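Local atomic coordinates of putative oxidoreductase (Thermus thermophilus, PDB entry 2ISM), a protein that is a putative oxidoreductase of the beta-propeller class, with antiparallel four-stranded sheets as blades and a calcium ion bound in the model. Residues G76-A81 with Y93-V98; Y149-E154 with Q205-H210; G169-L174 with L199-P204; A283-Q288 with R316-Q321; Y329-N334 with D346-L351. All coordinates share one frame; numbering follows the deposited sequence.

Contact 1. Residues G76-A81 with Y93-V98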
# COMPACT_ATOMS: atom_id res chain seq x y z
N GLY B 76 18.34 -19.74 -18.99
CA GLY B 76 17.71 -20.89 -18.37
C GLY B 76 16.21 -20.67 -18.34
O GLY B 76 15.62 -20.23 -19.33
N LEU B 77 15.57 -20.98 -17.21
CA LEU B 77 14.14 -20.76 -17.07
C LEU B 77 13.76 -19.43 -16.43
O LEU B 77 13.67 -19.32 -15.21
CB LEU B 77 13.51 -21.78 -16.12
CG LEU B 77 12.03 -21.56 -15.79
CD1 LEU B 77 11.19 -21.59 -17.07
CD2 LEU B 77 11.56 -22.63 -14.82
N LEU B 78 13.54 -18.41 -17.25
CA LEU B 78 13.23 -17.10 -16.71
C LEU B 78 11.98 -16.32 -16.28
O LEU B 78 11.86 -15.93 -15.12
CB LEU B 78 13.86 -16.18 -17.76
CG LEU B 78 15.27 -16.64 -18.19
CD1 LEU B 78 15.77 -15.79 -19.35
CD2 LEU B 78 16.24 -16.56 -16.99
N GLY B 79 11.07 -16.08 -17.22
CA GLY B 79 9.86 -15.32 -16.93
C GLY B 79 8.77 -16.35 -16.76
O GLY B 79 8.87 -17.47 -17.28
N LEU B 80 7.71 -15.97 -16.06
CA LEU B 80 6.58 -16.86 -15.80
C LEU B 80 5.31 -16.02 -15.67
O LEU B 80 5.33 -14.97 -15.03
CB LEU B 80 6.82 -17.63 -14.50
CG LEU B 80 5.92 -18.81 -14.12
CD1 LEU B 80 6.23 -20.00 -15.02
CD2 LEU B 80 6.14 -19.17 -12.66
N ALA B 81 4.21 -16.47 -16.27
CA ALA B 81 2.95 -15.73 -16.16
C ALA B 81 1.74 -16.60 -16.45
O ALA B 81 1.75 -17.40 -17.39
CB ALA B 81 2.96 -14.52 -17.09
N TYR B 93 2.42 -19.59 -18.72
CA TYR B 93 3.42 -19.20 -19.71
C TYR B 93 4.79 -19.11 -19.06
O TYR B 93 4.92 -18.72 -17.90
CB TYR B 93 3.04 -17.87 -20.35
CG TYR B 93 1.81 -17.98 -21.24
CD1 TYR B 93 1.92 -17.93 -22.63
CD2 TYR B 93 0.55 -18.15 -20.68
CE1 TYR B 93 0.81 -18.06 -23.44
CE2 TYR B 93 -0.58 -18.28 -21.49
CZ TYR B 93 -0.44 -18.23 -22.87
OH TYR B 93 -1.56 -18.37 -23.67
N ALA B 94 5.81 -19.47 -19.82
CA ALA B 94 7.18 -19.42 -19.32
C ALA B 94 8.13 -19.07 -20.45
O ALA B 94 7.93 -19.48 -21.59
CB ALA B 94 7.56 -20.76 -18.71
N TYR B 95 9.17 -18.30 -20.10
CA TYR B 95 10.20 -17.89 -21.05
C TYR B 95 11.42 -18.74 -20.71
O TYR B 95 11.84 -18.77 -19.56
CB TYR B 95 10.54 -16.41 -20.82
CG TYR B 95 11.53 -15.80 -21.80
CD1 TYR B 95 11.13 -14.85 -22.73
CD2 TYR B 95 12.88 -16.16 -21.77
CE1 TYR B 95 12.03 -14.25 -23.61
CE2 TYR B 95 13.81 -15.57 -22.66
CZ TYR B 95 13.37 -14.62 -23.57
OH TYR B 95 14.26 -14.02 -24.43
N ARG B 96 11.98 -19.43 -21.70
CA ARG B 96 13.15 -20.27 -21.43
C ARG B 96 14.16 -20.32 -22.56
O ARG B 96 13.83 -20.12 -23.73
CB ARG B 96 12.72 -21.71 -21.11
CG ARG B 96 12.15 -22.45 -22.32
CD ARG B 96 12.09 -23.96 -22.10
NE ARG B 96 11.44 -24.64 -23.22
CZ ARG B 96 11.30 -25.96 -23.33
NH1 ARG B 96 11.77 -26.76 -22.38
NH2 ARG B 96 10.68 -26.47 -24.38
N THR B 97 15.41 -20.58 -22.19
CA THR B 97 16.49 -20.73 -23.16
C THR B 97 16.58 -22.25 -23.35
O THR B 97 16.71 -22.99 -22.37
CB THR B 97 17.84 -20.23 -22.59
OG1 THR B 97 17.66 -18.96 -21.95
CG2 THR B 97 18.86 -20.07 -23.72
N VAL B 98 16.47 -22.71 -24.59
CA VAL B 98 16.54 -24.14 -24.85
C VAL B 98 17.66 -24.46 -25.83
O VAL B 98 18.02 -23.62 -26.67
CB VAL B 98 15.18 -24.67 -25.39
CG1 VAL B 98 14.98 -24.23 -26.83
CG2 VAL B 98 15.11 -26.18 -25.27
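CG of Leu-78 lies anti to its carbonyl carbon (chi1 -44°) and CG of Tyr-95 anti to its backbone N (chi1 -176°), which sets the two side chains alongside each other, pointing the same way from a beta hairpin of one propeller blade. Leu-78 CD1 rests 3.8 Å from Tyr-95 CD2, meeting the ring obliquely. Strands 77-82 and 92-98 run antiparallel, and a beta bulge between Leu-77 and Leu-80 shifts the register by one residue. Leu-78 N still reaches Tyr-95 O by a weak, bent bond. Within the bulge Tyr-95 N donates to Gly-79 O at 3.0 Å, approaching from above the carbonyl plane; beyond it Ala-81 N donates to Tyr-93 O at 2.9 Å. On the opposite sheet face, CD1 of Leu-77 and CD1 of Leu-80 both come to the methyl of Ala-94, with Leu-80 CD1 4.0 Å from Ala-94 CB. Through Leu-80 this face packs on strand 33-38 of another blade. Tyr-93 N donates to Ala-81 O, which also lies at the edge of the Tyr-93 ring, whose hydroxyl bonds to Pro-176 O. Gly-76 is gripped twice: its O accepts from Thr-97 N at 2.9 Å, while its N donates to Thr-97 OG1 at 3.1 Å.

Contact 2. Residues Y149-E154 with Q205-H210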
# COMPACT_ATOMS: atom_id res chain seq x y z
N TYR B 149 3.35 -9.45 -22.95
CA TYR B 149 4.54 -8.64 -23.19
C TYR B 149 5.76 -9.47 -22.85
O TYR B 149 5.79 -10.16 -21.83
CB TYR B 149 4.49 -7.38 -22.32
CG TYR B 149 3.45 -6.37 -22.78
CD1 TYR B 149 3.83 -5.19 -23.40
CD2 TYR B 149 2.09 -6.62 -22.59
CE1 TYR B 149 2.88 -4.25 -23.82
CE2 TYR B 149 1.13 -5.69 -23.01
CZ TYR B 149 1.53 -4.51 -23.62
OH TYR B 149 0.60 -3.58 -24.03
N VAL B 150 6.78 -9.39 -23.71
CA VAL B 150 8.01 -10.17 -23.55
C VAL B 150 9.26 -9.32 -23.73
O VAL B 150 9.39 -8.63 -24.74
CB VAL B 150 8.06 -11.29 -24.61
CG1 VAL B 150 9.25 -12.21 -24.35
CG2 VAL B 150 6.74 -12.06 -24.62
N THR B 151 10.18 -9.36 -22.77
CA THR B 151 11.42 -8.60 -22.91
C THR B 151 12.50 -9.55 -23.42
O THR B 151 12.52 -10.72 -23.07
CB THR B 151 11.89 -7.95 -21.57
OG1 THR B 151 12.36 -8.97 -20.68
CG2 THR B 151 10.76 -7.19 -20.91
N THR B 152 13.38 -9.04 -24.28
CA THR B 152 14.46 -9.86 -24.83
C THR B 152 15.77 -9.07 -24.84
O THR B 152 15.76 -7.84 -24.94
CB THR B 152 14.17 -10.30 -26.29
OG1 THR B 152 14.25 -9.16 -27.16
CG2 THR B 152 12.78 -10.91 -26.39
N GLY B 153 16.88 -9.79 -24.73
CA GLY B 153 18.18 -9.14 -24.74
C GLY B 153 18.79 -9.24 -26.12
O GLY B 153 18.28 -9.99 -26.96
N GLU B 154 19.85 -8.48 -26.38
CA GLU B 154 20.49 -8.53 -27.70
C GLU B 154 21.69 -9.47 -27.72
O GLU B 154 22.57 -9.35 -28.57
CB GLU B 154 20.88 -7.13 -28.19
CG GLU B 154 21.30 -6.13 -27.12
CD GLU B 154 22.63 -6.46 -26.47
OE1 GLU B 154 23.55 -5.61 -26.55
OE2 GLU B 154 22.76 -7.55 -25.89
N GLN B 205 14.66 -6.58 -18.22
CA GLN B 205 14.12 -7.70 -17.45
C GLN B 205 12.87 -7.34 -16.67
O GLN B 205 12.22 -8.20 -16.08
CB GLN B 205 15.23 -8.40 -16.67
CG GLN B 205 16.34 -8.98 -17.54
CD GLN B 205 17.41 -9.68 -16.72
OE1 GLN B 205 17.59 -9.38 -15.54
NE2 GLN B 205 18.14 -10.60 -17.34
N GLY B 206 12.53 -6.05 -16.66
CA GLY B 206 11.34 -5.62 -15.94
C GLY B 206 10.15 -5.10 -16.72
O GLY B 206 10.31 -4.48 -17.77
N LEU B 207 8.96 -5.37 -16.20
CA LEU B 207 7.71 -4.93 -16.83
C LEU B 207 6.72 -4.58 -15.73
O LEU B 207 6.43 -5.40 -14.87
CB LEU B 207 7.10 -6.05 -17.68
CG LEU B 207 7.79 -6.48 -18.97
CD1 LEU B 207 7.11 -7.73 -19.53
CD2 LEU B 207 7.73 -5.35 -19.99
N ALA B 208 6.20 -3.35 -15.76
CA ALA B 208 5.23 -2.93 -14.75
C ALA B 208 4.31 -1.86 -15.33
O ALA B 208 4.76 -0.98 -16.07
CB ALA B 208 5.96 -2.39 -13.53
N TRP B 209 3.03 -1.94 -15.00
CA TRP B 209 2.06 -0.97 -15.50
C TRP B 209 1.56 -0.04 -14.39
O TRP B 209 1.21 -0.49 -13.30
CB TRP B 209 0.87 -1.70 -16.14
CG TRP B 209 1.18 -2.29 -17.49
CD1 TRP B 209 1.07 -1.67 -18.70
CD2 TRP B 209 1.69 -3.61 -17.75
NE1 TRP B 209 1.47 -2.52 -19.71
CE2 TRP B 209 1.86 -3.71 -19.15
CE3 TRP B 209 2.01 -4.70 -16.94
CZ2 TRP B 209 2.34 -4.88 -19.76
CZ3 TRP B 209 2.49 -5.86 -17.55
CH2 TRP B 209 2.65 -5.94 -18.94
N HIS B 210 1.53 1.26 -14.67
CA HIS B 210 1.06 2.24 -13.70
C HIS B 210 -0.43 1.98 -13.50
O HIS B 210 -1.21 2.00 -14.45
CB HIS B 210 1.30 3.65 -14.24
CG HIS B 210 1.13 4.73 -13.22
ND1 HIS B 210 -0.09 5.07 -12.69
CD2 HIS B 210 2.04 5.54 -12.61
CE1 HIS B 210 0.06 6.04 -11.81
NE2 HIS B 210 1.35 6.34 -11.74
O HOH W 1 0.85 -1.50 -22.46
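Gln-205 meets Thr-151 through its backbone, Gln-205 CA lying 3.9 Å from Thr-151 OG1, a hydroxyl that bonds to Pro-204 O and Arg-139 N. Gly-206 adds only its carbonyl O, near the Thr-151 methyl. Leu-207 reaches across tip to tip: its CG sits 3.6 Å from Thr-151 CG2, and its methyls divide, CD1 3.8 Å from Tyr-149 CB and CD2 toward the Thr-151 methyl. Trp-209 CG, anti to its carbonyl carbon (chi1 -74°), turns the indole edge to Tyr-149 in a T-shaped stack, the six-membered ring pressed edge-on to one face, planes at 74° and ring centroids 4.9 Å apart. CZ2 leads, off-centre toward the CD2 side of the tyrosine. A water ties the polar ends together, donating to Tyr-149 OH and accepting from Trp-209 NE1 at 3.0 Å; Tyr-149 OH also bonds to Asp-145. The contact is a seam between successive propeller blades: strand 148-151 belongs to one and strand 208-209 begins the next, where Leu-216 of strand 216-220 touches Tyr-149, Leu-207 and Trp-209.

Contact 3. Residues G169-L174 with L199-P204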
# COMPACT_ATOMS: atom_id res chain seq x y z
N GLY B 169 16.74 -7.56 -28.16
CA GLY B 169 16.86 -6.18 -27.71
C GLY B 169 15.54 -5.47 -27.91
O GLY B 169 15.50 -4.30 -28.28
N LYS B 170 14.46 -6.18 -27.64
CA LYS B 170 13.11 -5.67 -27.83
C LYS B 170 12.17 -5.96 -26.68
O LYS B 170 12.51 -6.64 -25.72
CB LYS B 170 12.47 -6.34 -29.06
CG LYS B 170 13.28 -6.34 -30.35
CD LYS B 170 13.35 -4.96 -30.98
CE LYS B 170 13.88 -5.04 -32.41
NZ LYS B 170 15.25 -5.61 -32.48
N ILE B 171 10.97 -5.40 -26.80
CA ILE B 171 9.88 -5.69 -25.90
C ILE B 171 8.85 -6.09 -26.94
O ILE B 171 8.55 -5.32 -27.86
CB ILE B 171 9.37 -4.48 -25.09
CG1 ILE B 171 10.36 -4.15 -23.96
CG2 ILE B 171 8.01 -4.81 -24.46
CD1 ILE B 171 9.91 -3.02 -23.05
N LEU B 172 8.35 -7.31 -26.84
CA LEU B 172 7.38 -7.81 -27.79
C LEU B 172 5.99 -7.83 -27.18
O LEU B 172 5.85 -7.87 -25.96
CB LEU B 172 7.76 -9.24 -28.21
CG LEU B 172 9.24 -9.50 -28.51
CD1 LEU B 172 9.48 -10.99 -28.72
CD2 LEU B 172 9.66 -8.70 -29.73
N ARG B 173 4.97 -7.78 -28.03
CA ARG B 173 3.59 -7.83 -27.54
C ARG B 173 2.81 -8.80 -28.42
O ARG B 173 2.72 -8.63 -29.64
CB ARG B 173 2.92 -6.46 -27.58
CG ARG B 173 1.59 -6.47 -26.84
CD ARG B 173 0.91 -5.12 -26.87
NE ARG B 173 0.51 -4.75 -28.22
CZ ARG B 173 -0.55 -4.00 -28.49
NH1 ARG B 173 -1.30 -3.53 -27.51
NH2 ARG B 173 -0.84 -3.71 -29.75
N LEU B 174 2.25 -9.83 -27.79
CA LEU B 174 1.51 -10.86 -28.50
C LEU B 174 0.13 -11.10 -27.90
O LEU B 174 -0.17 -10.62 -26.81
CB LEU B 174 2.29 -12.17 -28.41
CG LEU B 174 3.82 -12.15 -28.50
CD1 LEU B 174 4.36 -13.52 -28.09
CD2 LEU B 174 4.27 -11.80 -29.91
N LEU B 199 11.83 -1.06 -29.35
CA LEU B 199 13.18 -1.53 -29.67
C LEU B 199 14.25 -0.67 -29.02
O LEU B 199 13.94 0.28 -28.30
CB LEU B 199 13.39 -1.54 -31.19
CG LEU B 199 13.40 -0.18 -31.91
CD1 LEU B 199 14.10 -0.32 -33.25
CD2 LEU B 199 11.97 0.33 -32.09
N GLY B 200 15.51 -0.99 -29.28
CA GLY B 200 16.61 -0.22 -28.70
C GLY B 200 16.86 -0.53 -27.24
O GLY B 200 17.25 0.35 -26.47
N HIS B 201 16.63 -1.78 -26.85
CA HIS B 201 16.86 -2.20 -25.46
C HIS B 201 17.99 -3.22 -25.30
O HIS B 201 18.02 -4.23 -26.01
CB HIS B 201 15.65 -3.00 -24.94
CG HIS B 201 14.37 -2.23 -24.97
ND1 HIS B 201 14.10 -1.21 -24.08
CD2 HIS B 201 13.30 -2.31 -25.79
CE1 HIS B 201 12.92 -0.69 -24.36
NE2 HIS B 201 12.41 -1.34 -25.40
N ARG B 202 18.91 -2.94 -24.39
CA ARG B 202 20.04 -3.83 -24.13
C ARG B 202 19.74 -5.19 -23.52
O ARG B 202 19.93 -6.22 -24.16
CB ARG B 202 21.02 -3.08 -23.21
CG ARG B 202 22.35 -3.78 -23.01
CD ARG B 202 23.33 -2.88 -22.27
NE ARG B 202 24.56 -3.56 -21.88
CZ ARG B 202 24.65 -4.47 -20.91
NH1 ARG B 202 23.57 -4.81 -20.22
NH2 ARG B 202 25.82 -5.04 -20.63
N ASN B 203 19.26 -5.19 -22.29
CA ASN B 203 18.90 -6.44 -21.62
C ASN B 203 17.88 -5.82 -20.70
O ASN B 203 18.22 -5.17 -19.71
CB ASN B 203 20.09 -7.13 -20.95
CG ASN B 203 19.76 -8.55 -20.50
OD1 ASN B 203 19.00 -9.25 -21.17
ND2 ASN B 203 20.34 -8.98 -19.39
N PRO B 204 16.59 -6.01 -21.01
CA PRO B 204 15.49 -5.47 -20.21
C PRO B 204 14.94 -6.70 -19.51
O PRO B 204 14.79 -7.76 -20.13
CB PRO B 204 14.48 -4.87 -21.19
CG PRO B 204 14.73 -5.68 -22.43
CD PRO B 204 16.24 -5.73 -22.50
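The imidazole of His-201 has Ile-171 over one face and the carbonyl O of Leu-199, two residues earlier, over the other, while Gly-169 O lies at its edge, near the ring plane. The Ile-171 contact is a CH-pi interaction, with CG1 4.1 Å from the centroid of the His-201 ring; CD1 follows on the same side, 3.8 Å from His-201 NE2. Both ring nitrogens are engaged, ND1 with Glu-220 and NE2 with Ser-198, which fixes the ring's rotation. With CG anti to the carbonyl carbon (chi1 -59°), the ring lies beside Gly-169 O and against Ile-171; the His-201 side chain is about 6 Å from the calcium ion, whose site includes Glu-233 and Tyr-243. Here the propeller chain leaves the last strand of one blade, 196-199, and loops toward strand 208-209 of the next, passing Gly-169 and Lys-170. His-201 N donates to Gly-169 O at 3.1 Å, from above the carbonyl plane. Lys-170 runs beside Leu-199 in a tight fit, Lys-170 CD 3.4 Å from Leu-199 CB; bends at chi2 and chi4 curl its ammonium back to the carbonyls of Asp-163, Ser-166 and Gly-168. Pro-204 CG lies 4.1 Å from Lys-170 O.

Contact 4. Residues A283-Q288 with R316-Q321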
# COMPACT_ATOMS: atom_id res chain seq x y z
N ALA B 283 13.86 -3.63 -7.96
CA ALA B 283 14.76 -4.59 -7.32
C ALA B 283 16.17 -4.38 -7.85
O ALA B 283 16.38 -4.22 -9.05
CB ALA B 283 14.30 -6.02 -7.60
N GLY B 284 17.14 -4.39 -6.94
CA GLY B 284 18.52 -4.20 -7.35
C GLY B 284 19.32 -5.47 -7.19
O GLY B 284 19.32 -6.10 -6.13
N LEU B 285 20.00 -5.86 -8.26
CA LEU B 285 20.83 -7.05 -8.21
C LEU B 285 22.24 -6.87 -7.64
O LEU B 285 22.58 -7.48 -6.62
CB LEU B 285 21.05 -7.60 -9.63
CG LEU B 285 19.80 -8.29 -10.21
CD1 LEU B 285 19.95 -8.57 -11.71
CD2 LEU B 285 19.57 -9.59 -9.44
N ARG B 286 23.05 -6.02 -8.26
CA ARG B 286 24.42 -5.80 -7.78
C ARG B 286 24.32 -4.83 -6.61
O ARG B 286 25.12 -4.89 -5.68
CB ARG B 286 25.30 -5.19 -8.88
CG ARG B 286 26.76 -5.06 -8.48
CD ARG B 286 27.62 -4.71 -9.69
NE ARG B 286 27.28 -3.40 -10.23
CZ ARG B 286 27.39 -3.08 -11.52
NH1 ARG B 286 27.83 -3.97 -12.39
NH2 ARG B 286 27.06 -1.86 -11.93
N GLY B 287 23.35 -3.92 -6.66
CA GLY B 287 23.18 -2.94 -5.59
C GLY B 287 22.62 -3.55 -4.31
O GLY B 287 22.61 -2.91 -3.26
N GLN B 288 22.16 -4.79 -4.41
CA GLN B 288 21.61 -5.53 -3.27
C GLN B 288 20.61 -4.71 -2.45
O GLN B 288 20.71 -4.64 -1.22
CB GLN B 288 22.74 -6.01 -2.37
CG GLN B 288 23.68 -7.01 -3.03
CD GLN B 288 24.80 -7.45 -2.11
OE1 GLN B 288 24.57 -7.81 -0.95
NE2 GLN B 288 26.03 -7.43 -2.61
N ARG B 316 21.37 -9.78 -3.26
CA ARG B 316 20.85 -9.44 -4.58
C ARG B 316 19.34 -9.69 -4.67
O ARG B 316 18.85 -10.73 -4.25
CB ARG B 316 21.58 -10.26 -5.64
CG ARG B 316 23.09 -10.03 -5.67
CD ARG B 316 23.81 -11.13 -6.44
NE ARG B 316 23.39 -11.22 -7.84
CZ ARG B 316 23.77 -10.38 -8.80
NH1 ARG B 316 24.59 -9.37 -8.52
NH2 ARG B 316 23.34 -10.56 -10.04
N LEU B 317 18.61 -8.72 -5.22
CA LEU B 317 17.16 -8.86 -5.37
C LEU B 317 16.65 -8.80 -6.81
O LEU B 317 16.85 -7.80 -7.50
CB LEU B 317 16.45 -7.68 -4.71
CG LEU B 317 16.80 -7.44 -3.23
CD1 LEU B 317 15.91 -6.34 -2.66
CD2 LEU B 317 16.63 -8.72 -2.43
N ARG B 318 16.00 -9.87 -7.26
CA ARG B 318 15.51 -9.93 -8.64
C ARG B 318 14.05 -9.79 -9.08
O ARG B 318 13.74 -9.02 -9.98
CB ARG B 318 15.93 -11.32 -9.13
CG ARG B 318 15.81 -11.51 -10.63
CD ARG B 318 16.37 -12.86 -11.07
NE ARG B 318 17.84 -12.91 -11.08
CZ ARG B 318 18.60 -12.39 -12.05
NH1 ARG B 318 18.04 -11.78 -13.08
NH2 ARG B 318 19.92 -12.51 -11.99
N GLU B 319 13.16 -10.54 -8.44
CA GLU B 319 11.74 -10.48 -8.78
C GLU B 319 11.08 -9.57 -7.75
O GLU B 319 11.54 -9.46 -6.61
CB GLU B 319 11.06 -11.86 -8.74
CG GLU B 319 9.52 -11.84 -8.73
CD GLU B 319 8.91 -11.36 -10.04
OE1 GLU B 319 9.24 -10.25 -10.49
OE2 GLU B 319 8.08 -12.10 -10.63
N VAL B 320 10.01 -8.89 -8.16
CA VAL B 320 9.25 -8.02 -7.28
C VAL B 320 7.86 -7.87 -7.88
O VAL B 320 7.69 -7.40 -9.00
CB VAL B 320 9.92 -6.63 -7.10
CG1 VAL B 320 10.27 -6.02 -8.43
CG2 VAL B 320 8.99 -5.70 -6.32
N GLN B 321 6.85 -8.30 -7.12
CA GLN B 321 5.47 -8.25 -7.56
C GLN B 321 4.52 -8.03 -6.40
O GLN B 321 4.78 -8.47 -5.28
CB GLN B 321 5.05 -9.55 -8.24
CG GLN B 321 5.47 -9.71 -9.68
CD GLN B 321 4.57 -10.70 -10.40
OE1 GLN B 321 3.42 -10.39 -10.72
NE2 GLN B 321 5.09 -11.90 -10.64
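Between Gly-284 and Leu-317 a single backbone hydrogen bond crosses, Leu-317 N to Gly-284 O at 2.9 Å, where strand 279-284 ends and the chain turns through helical backbone angles at residues 285-287. Leu-285 is the apolar piece under two arginines. Its CB lies 3.6 Å above one face of the Arg-316 guanidinium, toward the rim, and its CD2 sits 3.8 Å above a face of the Arg-318 guanidinium. Each arginine is bent at chi3 (61° in Arg-316, -76° in Arg-318), and both NH2 groups form salt bridges to the same oxygen, Asp-336 OD2; this shared carboxylate would offset two like charges held close together. Arg-318 NE is further bound to Ser-333 OG. The methyl of Ala-283 packs against strand 317-322, Ala-283 CB being 4.0 Å from Leu-317 CB and 4.1 Å from Val-320 CG1. Gln-288, at the solvent-exposed turn, lays its CG 3.6 Å from Arg-316 N. The contact joins two neighbouring blades of the propeller: strand 279-284 is second in its sheet, and strand 317-322 is an outermost strand of the next. Val-320 also reaches strand 270-276, beside 279-284 in the first blade, and Arg-318 packs against Trp-34 of strand 33-38.

Contact 5. Residues Y329-N334 with D346-L351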
# COMPACT_ATOMS: atom_id res chain seq x y z
N TYR B 329 5.94 -8.77 -2.86
CA TYR B 329 6.80 -9.95 -2.83
C TYR B 329 8.10 -9.69 -3.57
O TYR B 329 8.11 -9.08 -4.64
CB TYR B 329 6.07 -11.14 -3.46
CG TYR B 329 4.98 -11.72 -2.59
CD1 TYR B 329 5.20 -12.89 -1.86
CD2 TYR B 329 3.74 -11.09 -2.47
CE1 TYR B 329 4.22 -13.41 -1.03
CE2 TYR B 329 2.75 -11.61 -1.64
CZ TYR B 329 3.00 -12.77 -0.93
OH TYR B 329 2.02 -13.30 -0.11
N VAL B 330 9.21 -10.15 -3.00
CA VAL B 330 10.51 -9.96 -3.61
C VAL B 330 11.30 -11.26 -3.50
O VAL B 330 11.11 -12.02 -2.55
CB VAL B 330 11.29 -8.83 -2.91
CG1 VAL B 330 12.68 -8.71 -3.49
CG2 VAL B 330 10.53 -7.51 -3.07
N THR B 331 12.17 -11.53 -4.47
CA THR B 331 13.00 -12.74 -4.41
C THR B 331 14.47 -12.35 -4.42
O THR B 331 14.83 -11.29 -4.93
CB THR B 331 12.73 -13.69 -5.60
OG1 THR B 331 13.22 -13.10 -6.81
CG2 THR B 331 11.25 -13.98 -5.73
N THR B 332 15.31 -13.20 -3.84
CA THR B 332 16.74 -12.93 -3.80
C THR B 332 17.43 -13.71 -4.92
O THR B 332 16.91 -14.72 -5.41
CB THR B 332 17.34 -13.33 -2.44
OG1 THR B 332 17.15 -14.73 -2.22
CG2 THR B 332 16.66 -12.57 -1.31
N SER B 333 18.60 -13.23 -5.33
CA SER B 333 19.32 -13.85 -6.42
C SER B 333 20.75 -14.26 -6.10
O SER B 333 21.55 -14.54 -7.00
CB SER B 333 19.17 -12.98 -7.67
OG SER B 333 19.58 -13.66 -8.84
N ASN B 334 21.07 -14.29 -4.81
CA ASN B 334 22.40 -14.64 -4.33
C ASN B 334 23.10 -15.86 -4.90
O ASN B 334 24.32 -15.97 -4.82
CB ASN B 334 22.35 -14.73 -2.81
CG ASN B 334 21.82 -13.47 -2.18
OD1 ASN B 334 20.94 -13.51 -1.31
ND2 ASN B 334 22.34 -12.34 -2.62
N ASP B 346 18.34 -17.44 -1.27
CA ASP B 346 17.38 -17.28 -2.33
C ASP B 346 15.90 -17.44 -2.16
O ASP B 346 15.20 -18.21 -2.82
CB ASP B 346 17.80 -18.00 -3.60
CG ASP B 346 18.88 -17.23 -4.34
OD1 ASP B 346 19.31 -16.20 -3.76
OD2 ASP B 346 19.30 -17.61 -5.45
N ARG B 347 15.47 -16.70 -1.15
CA ARG B 347 14.13 -16.74 -0.64
C ARG B 347 13.14 -15.86 -1.35
O ARG B 347 13.50 -14.97 -2.13
CB ARG B 347 14.25 -16.17 0.78
CG ARG B 347 15.40 -16.68 1.64
CD ARG B 347 15.47 -15.86 2.93
NE ARG B 347 16.14 -16.57 4.02
CZ ARG B 347 17.44 -16.80 4.08
NH1 ARG B 347 18.24 -16.38 3.10
NH2 ARG B 347 17.95 -17.47 5.10
N VAL B 348 11.88 -16.12 -1.04
CA VAL B 348 10.78 -15.33 -1.52
C VAL B 348 10.45 -14.55 -0.25
O VAL B 348 10.19 -15.14 0.79
CB VAL B 348 9.58 -16.21 -1.89
CG1 VAL B 348 8.35 -15.34 -2.12
CG2 VAL B 348 9.89 -17.03 -3.13
N LEU B 349 10.52 -13.23 -0.34
CA LEU B 349 10.24 -12.38 0.82
C LEU B 349 8.92 -11.64 0.63
O LEU B 349 8.56 -11.27 -0.48
CB LEU B 349 11.37 -11.37 1.02
CG LEU B 349 12.79 -11.93 1.13
CD1 LEU B 349 13.79 -10.80 1.19
CD2 LEU B 349 12.90 -12.81 2.38
N ARG B 350 8.20 -11.45 1.73
CA ARG B 350 6.94 -10.74 1.70
C ARG B 350 7.08 -9.48 2.54
O ARG B 350 7.43 -9.55 3.72
CB ARG B 350 5.82 -11.63 2.26
CG ARG B 350 4.43 -11.01 2.24
CD ARG B 350 3.39 -12.09 2.50
NE ARG B 350 3.72 -12.86 3.69
CZ ARG B 350 3.40 -14.13 3.88
NH1 ARG B 350 2.73 -14.80 2.95
NH2 ARG B 350 3.76 -14.75 5.00
N LEU B 351 6.83 -8.32 1.93
CA LEU B 351 6.95 -7.05 2.62
C LEU B 351 5.57 -6.47 2.92
O LEU B 351 4.83 -6.10 2.01
CB LEU B 351 7.77 -6.06 1.78
CG LEU B 351 9.29 -6.28 1.78
CD1 LEU B 351 9.62 -7.67 1.27
CD2 LEU B 351 9.95 -5.22 0.91
O HOH W 2 18.19 -14.95 0.57
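Val-330 and Leu-349 form a hydrogen-bonded antiparallel pair, each backbone N donating to the other's O, with Val-330 N 2.8 Å from Leu-349 O. Two residues further, Thr-332 N donates to Arg-347 O at 3.1 Å. The hydroxyl of Thr-332 lies 3.0 Å from Asp-346 OD1, though its placement is doubtful and its proton unsettled. Asp-346 OD2 is satisfied by the backbone donors Val-32 N and Arg-335 N. A water accepts from Arg-347 NH1 at 2.9 Å, in the guanidinium plane, and lies within bonding distance of the less surely placed Thr-332 OG1; Arg-347 NE and NH2 go to Glu-25 and Pro-343 O. This sheet closes the propeller ring Velcro-fashion, N-terminal strand 23-27 lying next to C-terminal strand 348-351. Arg-350 and Tyr-329 lie side by side in a CH-pi contact, Arg-350 CG over one face of the Tyr-329 ring, 4.2 Å from its centroid. A bend at chi3 (51°) leaves the guanidinium plane 80° from that ring. Arg-350 NH1 makes a weak but straight bond to Tyr-329 OH at 3.5 Å; that hydroxyl bonds to Asp-325, and Arg-350 NH2 pairs with Glu-24. Val-348 CG1 meets the ring edge, 4.0 Å from Tyr-329 CD1.

How the contacts relate
From the N terminus, contact 1 closes first, a local hairpin within one blade, finished before the others open. Contact 2 then spans a loop from 149-154 to 205-210, and contact 3 lies wholly within it, its later segment running straight into that of contact 2. The two meet through adjacent strands 148-151 and 170-174, whose blade they join to the next. Tyr-95 of contact 1 packs on Val-150 of contact 2. In series, contact 4 closes the loop from 283-288 to 316-321, bridging two later blades, and contact 5 closes the last hairpin; strand 317-322 of contact 4 lies beside strand 328-332 of contact 5 in one sheet. None cross. Contacts 3 and 5 lie on opposite sides of the chain's centre.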